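Local coordinates for centrosome-associated zinc finger protein Cp190 (Drosophila melanogaster, PDB 6ER1) that organises chromatin domains and insulator boundaries after recruitment by insulator DNA-binding proteins, and pairs with itself through its N-terminal BTB domain, at residues C57-Y60 against F61-L64; L25-F28 against F29-D33. All blocks are in the same frame, centred on the assembly; numbering follows the deposited sequence.

Interaction 1: residues C57-Y60 against F61-L64; sequences CTDY and FNVL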
loop_
_atom_site.group_PDB
_atom_site.type_symbol
_atom_site.label_atom_id
_atom_site.label_comp_id
_atom_site.label_asym_id
_atom_site.label_seq_id
_atom_site.Cartn_x
_atom_site.Cartn_y
_atom_site.Cartn_z
ATOM N N CYS A 57 2.483 5.410 8.917
ATOM C CA CYS A 57 2.089 6.143 10.146
ATOM C C CYS A 57 3.077 6.125 11.273
ATOM O O CYS A 57 3.017 6.993 12.191
ATOM C CB CYS A 57 0.763 5.633 10.715
ATOM S SG CYS A 57 -0.642 6.086 9.696
ATOM N N THR A 58 3.928 5.113 11.289
ATOM C CA THR A 58 4.798 4.891 12.456
ATOM C C THR A 58 6.021 4.065 12.095
ATOM O O THR A 58 5.975 3.300 11.140
ATOM C CB THR A 58 4.010 4.178 13.588
ATOM O OG1 THR A 58 4.771 4.136 14.806
ATOM C CG2 THR A 58 3.571 2.770 13.169
ATOM N N ASP A 59 7.067 4.156 12.901
ATOM C CA ASP A 59 8.171 3.177 12.837
ATOM C C ASP A 59 8.134 2.147 13.992
ATOM O O ASP A 59 9.004 1.290 14.100
ATOM C CB ASP A 59 9.527 3.864 12.810
ATOM C CG ASP A 59 9.788 4.545 11.491
ATOM O OD1 ASP A 59 9.674 3.828 10.481
ATOM O OD2 ASP A 59 10.038 5.769 11.509
ATOM N N TYR A 60 7.082 2.181 14.788
ATOM C CA TYR A 60 7.024 1.301 15.971
ATOM C C TYR A 60 6.985 -0.172 15.591
ATOM O O TYR A 60 7.614 -1.004 16.234
ATOM C CB TYR A 60 5.852 1.674 16.797
ATOM C CG TYR A 60 5.762 0.958 18.126
ATOM C CD1 TYR A 60 6.555 1.313 19.218
ATOM C CD2 TYR A 60 4.813 -0.045 18.301
ATOM C CE1 TYR A 60 6.406 0.675 20.461
ATOM C CE2 TYR A 60 4.612 -0.650 19.530
ATOM C CZ TYR A 60 5.398 -0.310 20.599
ATOM O OH TYR A 60 5.195 -0.980 21.793
ATOM N N PHE A 61 6.205 -0.530 14.562
ATOM C CA PHE A 61 6.188 -1.922 14.141
ATOM C C PHE A 61 7.562 -2.356 13.594
ATOM O O PHE A 61 7.951 -3.493 13.800
ATOM C CB PHE A 61 5.062 -2.211 13.163
ATOM C CG PHE A 61 3.694 -2.189 13.788
ATOM C CD1 PHE A 61 3.184 -3.336 14.317
ATOM C CD2 PHE A 61 2.917 -1.040 13.835
ATOM C CE1 PHE A 61 1.941 -3.341 14.872
ATOM C CE2 PHE A 61 1.663 -1.041 14.424
ATOM C CZ PHE A 61 1.196 -2.206 14.905
ATOM N N ASN A 62 8.321 -1.420 12.974
ATOM C CA ASN A 62 9.691 -1.697 12.570
ATOM C C ASN A 62 10.556 -2.075 13.784
ATOM O O ASN A 62 11.299 -3.047 13.760
ATOM C CB ASN A 62 10.336 -0.551 11.764
ATOM C CG ASN A 62 9.678 -0.337 10.412
ATOM O OD1 ASN A 62 9.312 -1.285 9.735
ATOM N ND2 ASN A 62 9.585 0.921 9.992
ATOM N N VAL A 63 10.407 -1.314 14.852
ATOM C CA VAL A 63 11.188 -1.621 16.057
ATOM C C VAL A 63 10.760 -2.921 16.703
ATOM O O VAL A 63 11.612 -3.669 17.167
ATOM C CB VAL A 63 11.286 -0.405 17.030
ATOM C CG1 VAL A 63 11.235 -0.769 18.502
ATOM C CG2 VAL A 63 12.596 0.321 16.758
ATOM N N LEU A 64 9.447 -3.200 16.686
ATOM C CA LEU A 64 8.965 -4.513 17.196
ATOM C C LEU A 64 9.578 -5.678 16.395
ATOM O O LEU A 64 10.014 -6.653 16.963
ATOM C CB LEU A 64 7.435 -4.569 17.152
ATOM C CG LEU A 64 6.650 -3.622 18.031
ATOM C CD1 LEU A 64 5.169 -3.972 17.984
ATOM C CD2 LEU A 64 7.185 -3.569 19.451
HETATM O O HOH W 1 6.291 0.609 11.770
#
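Leu64 CD2 sits over one face of the Tyr60 ring, 4.2 Å from the ring centroid and 27° off its normal, a CH-pi contact between residues four apart, about one turn along the helix. The other branch also touches this ring, Leu64 CD1 lying 3.7 Å from Tyr60 CE2. With CG of Tyr60 anti to the backbone N (chi1 -173°), the ring leans along the helix to Leu64, and its hydroxyl reaches a hydrogen bond with Glu114. Thr58 CG2 lies 3.9 Å from Phe61 CD2, at the edge of the Phe61 ring and in its plane. Thr58 also forms an ST turn, Tyr60 N giving a hydrogen bond to Thr58 OG1 (3.0 Å). The Asn62 amide donates from ND2 to the anti lone pair of Asp59 OD1 (2.9 Å), which lies close to the amide plane; the angle at the hydrogen, 133°, shows a bent bond. Were Tyr60 an alanine, Leu64 CD2 would probably lose its ring face and Glu114 its phenolic partner. The turn joins helix 51-57 to helix 60-67, with Phe61 and Thr58 packed on Met93 of helix 83-95 and Tyr60 on Met115 of helix 105-115.

Interaction 2: residues L25-F28 against F29-D33; sequences LQNF and FNKTD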
loop_
_atom_site.group_PDB
_atom_site.type_symbol
_atom_site.label_atom_id
_atom_site.label_comp_id
_atom_site.label_asym_id
_atom_site.label_seq_id
_atom_site.Cartn_x
_atom_site.Cartn_y
_atom_site.Cartn_z
ATOM N N LEU A 25 -7.056 -1.266 -1.182
ATOM C CA LEU A 25 -6.232 -1.679 -0.074
ATOM C C LEU A 25 -7.070 -2.260 1.101
ATOM O O LEU A 25 -6.708 -3.265 1.695
ATOM C CB LEU A 25 -5.460 -0.481 0.464
ATOM C CG LEU A 25 -4.516 -0.683 1.627
ATOM C CD1 LEU A 25 -3.337 -1.575 1.255
ATOM C CD2 LEU A 25 -4.090 0.660 2.237
ATOM N N GLN A 26 -8.172 -1.603 1.397
ATOM C CA GLN A 26 -9.086 -2.072 2.472
ATOM C C GLN A 26 -9.622 -3.450 2.140
ATOM O O GLN A 26 -9.666 -4.328 3.011
ATOM C CB GLN A 26 -10.165 -1.039 2.634
ATOM C CG GLN A 26 -9.658 0.172 3.373
ATOM C CD GLN A 26 -10.536 1.381 3.201
ATOM O OE1 GLN A 26 -11.687 1.278 2.753
ATOM N NE2 GLN A 26 -10.022 2.533 3.599
ATOM N N ASN A 27 -9.999 -3.673 0.878
ATOM C CA ASN A 27 -10.414 -4.985 0.452
ATOM C C ASN A 27 -9.337 -6.033 0.639
ATOM O O ASN A 27 -9.590 -7.137 1.095
ATOM C CB ASN A 27 -10.927 -4.947 -0.974
ATOM C CG ASN A 27 -11.394 -6.300 -1.463
ATOM O OD1 ASN A 27 -12.344 -6.869 -0.892
ATOM N ND2 ASN A 27 -10.735 -6.830 -2.495
ATOM N N PHE A 28 -8.112 -5.700 0.265
ATOM C CA PHE A 28 -7.017 -6.630 0.490
ATOM C C PHE A 28 -6.824 -6.996 1.984
ATOM O O PHE A 28 -6.516 -8.144 2.331
ATOM C CB PHE A 28 -5.704 -6.074 -0.063
ATOM C CG PHE A 28 -5.662 -5.912 -1.568
ATOM C CD1 PHE A 28 -6.414 -6.720 -2.436
ATOM C CD2 PHE A 28 -4.878 -4.910 -2.094
ATOM C CE1 PHE A 28 -6.335 -6.542 -3.804
ATOM C CE2 PHE A 28 -4.765 -4.747 -3.460
ATOM C CZ PHE A 28 -5.505 -5.542 -4.308
ATOM N N PHE A 29 -6.927 -5.991 2.829
ATOM C CA PHE A 29 -6.835 -6.186 4.270
ATOM C C PHE A 29 -7.932 -7.106 4.771
ATOM O O PHE A 29 -7.641 -8.070 5.474
ATOM C CB PHE A 29 -6.871 -4.831 4.983
ATOM C CG PHE A 29 -6.868 -4.893 6.497
ATOM C CD1 PHE A 29 -5.915 -5.608 7.181
ATOM C CD2 PHE A 29 -7.702 -4.082 7.191
ATOM C CE1 PHE A 29 -5.866 -5.605 8.535
ATOM C CE2 PHE A 29 -7.683 -4.070 8.562
ATOM C CZ PHE A 29 -6.773 -4.848 9.250
ATOM N N ASN A 30 -9.162 -6.891 4.306
ATOM C CA ASN A 30 -10.292 -7.714 4.727
ATOM C C ASN A 30 -10.137 -9.164 4.272
ATOM O O ASN A 30 -10.527 -10.059 4.995
ATOM C CB ASN A 30 -11.591 -7.134 4.175
ATOM C CG ASN A 30 -11.930 -5.755 4.730
ATOM O OD1 ASN A 30 -11.418 -5.341 5.755
ATOM N ND2 ASN A 30 -12.780 -5.033 4.020
ATOM N N LYS A 31 -9.515 -9.393 3.110
ATOM C CA LYS A 31 -9.372 -10.739 2.538
ATOM C C LYS A 31 -8.000 -11.358 2.888
ATOM O O LYS A 31 -7.733 -12.497 2.520
ATOM C CB LYS A 31 -9.509 -10.639 0.990
ATOM C CG LYS A 31 -10.880 -10.182 0.497
ATOM C CD LYS A 31 -11.935 -11.266 0.573
ATOM C CE LYS A 31 -13.349 -10.701 0.427
ATOM N NZ LYS A 31 -13.545 -9.925 -0.833
ATOM N N THR A 32 -7.133 -10.597 3.576
ATOM C CA THR A 32 -5.723 -10.951 3.907
ATOM C C THR A 32 -4.889 -11.264 2.670
ATOM O O THR A 32 -4.089 -12.200 2.670
ATOM C CB THR A 32 -5.578 -12.077 4.944
ATOM O OG1 THR A 32 -5.717 -13.340 4.295
ATOM C CG2 THR A 32 -6.576 -11.880 6.020
ATOM N N ASP A 33 -5.121 -10.493 1.616
ATOM C CA ASP A 33 -4.370 -10.594 0.362
ATOM C C ASP A 33 -3.150 -9.720 0.470
ATOM O O ASP A 33 -3.263 -8.551 0.855
ATOM C CB ASP A 33 -5.222 -10.133 -0.814
ATOM C CG ASP A 33 -6.333 -11.096 -1.155
ATOM O OD1 ASP A 33 -6.153 -12.303 -0.948
ATOM O OD2 ASP A 33 -7.395 -10.652 -1.655
HETATM O O HOH W 2 -13.674 -6.178 1.496
#
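Phe28 O is gripped by two backbone donors from the end of the helix: Asp33 N at 2.8 Å with a good angle of 151°, and Lys31 N at 3.3 Å, a weak bond. A second shared acceptor is the side-chain oxygen Asn27 OD1. It accepts from Lys31 NZ at 3.3 Å, in the carbonyl plane on a lone pair, and from a water at 2.8 Å that in turn accepts from Asn30 ND2. The lysine gets there because its chain bends twice, once at the CB-CG bond and again at the CD-CE bond, which folds the ammonium back over the preceding turn. The backbone explains the first cluster: Thr32 has positive phi (57°), and Asp33 N to Phe28 O together with Thr32 N to Phe29 O closes a Schellman motif at the C-terminal end of helix 17-31. Its reversal brings Asp33 beside the Phe28 ring, Asp33 CB to Phe28 CD1 4.0 Å, the carboxylate plane turned 67° from the ring. Beyond the turn Asp33 O accepts from His50. On the flanks of this BTB-domain helix, Phe29 stacks on Tyr94 of helix 83-95, whose carbonyl also takes the Gln26 amide, while Leu25 and Phe28 pack on Leu52 of the second subunit; Phe28 further meets Tyr34 of its own chain edge-to-face.

Interactions 1 and 2 lie on opposite sides of the chain's centre, their own centres 21 Å apart and their nearest atoms about 10 Å apart, so neither touches the other. Helix 83-95 provides a common intermediary: Met93 meets residues of 57-64, and the adjacent Tyr94 meets residues of 25-33. Both regions also reach the second subunit, consistent with dimerization through the BTB domain. In interaction 1, Asn62 ND2 hydrogen-bonds to Tyr34 OH of that subunit and Cys57 packs on its Trp17. Because Tyr34 also meets Phe28 of its own chain, it connects interaction 1 of one subunit to interaction 2 of the other.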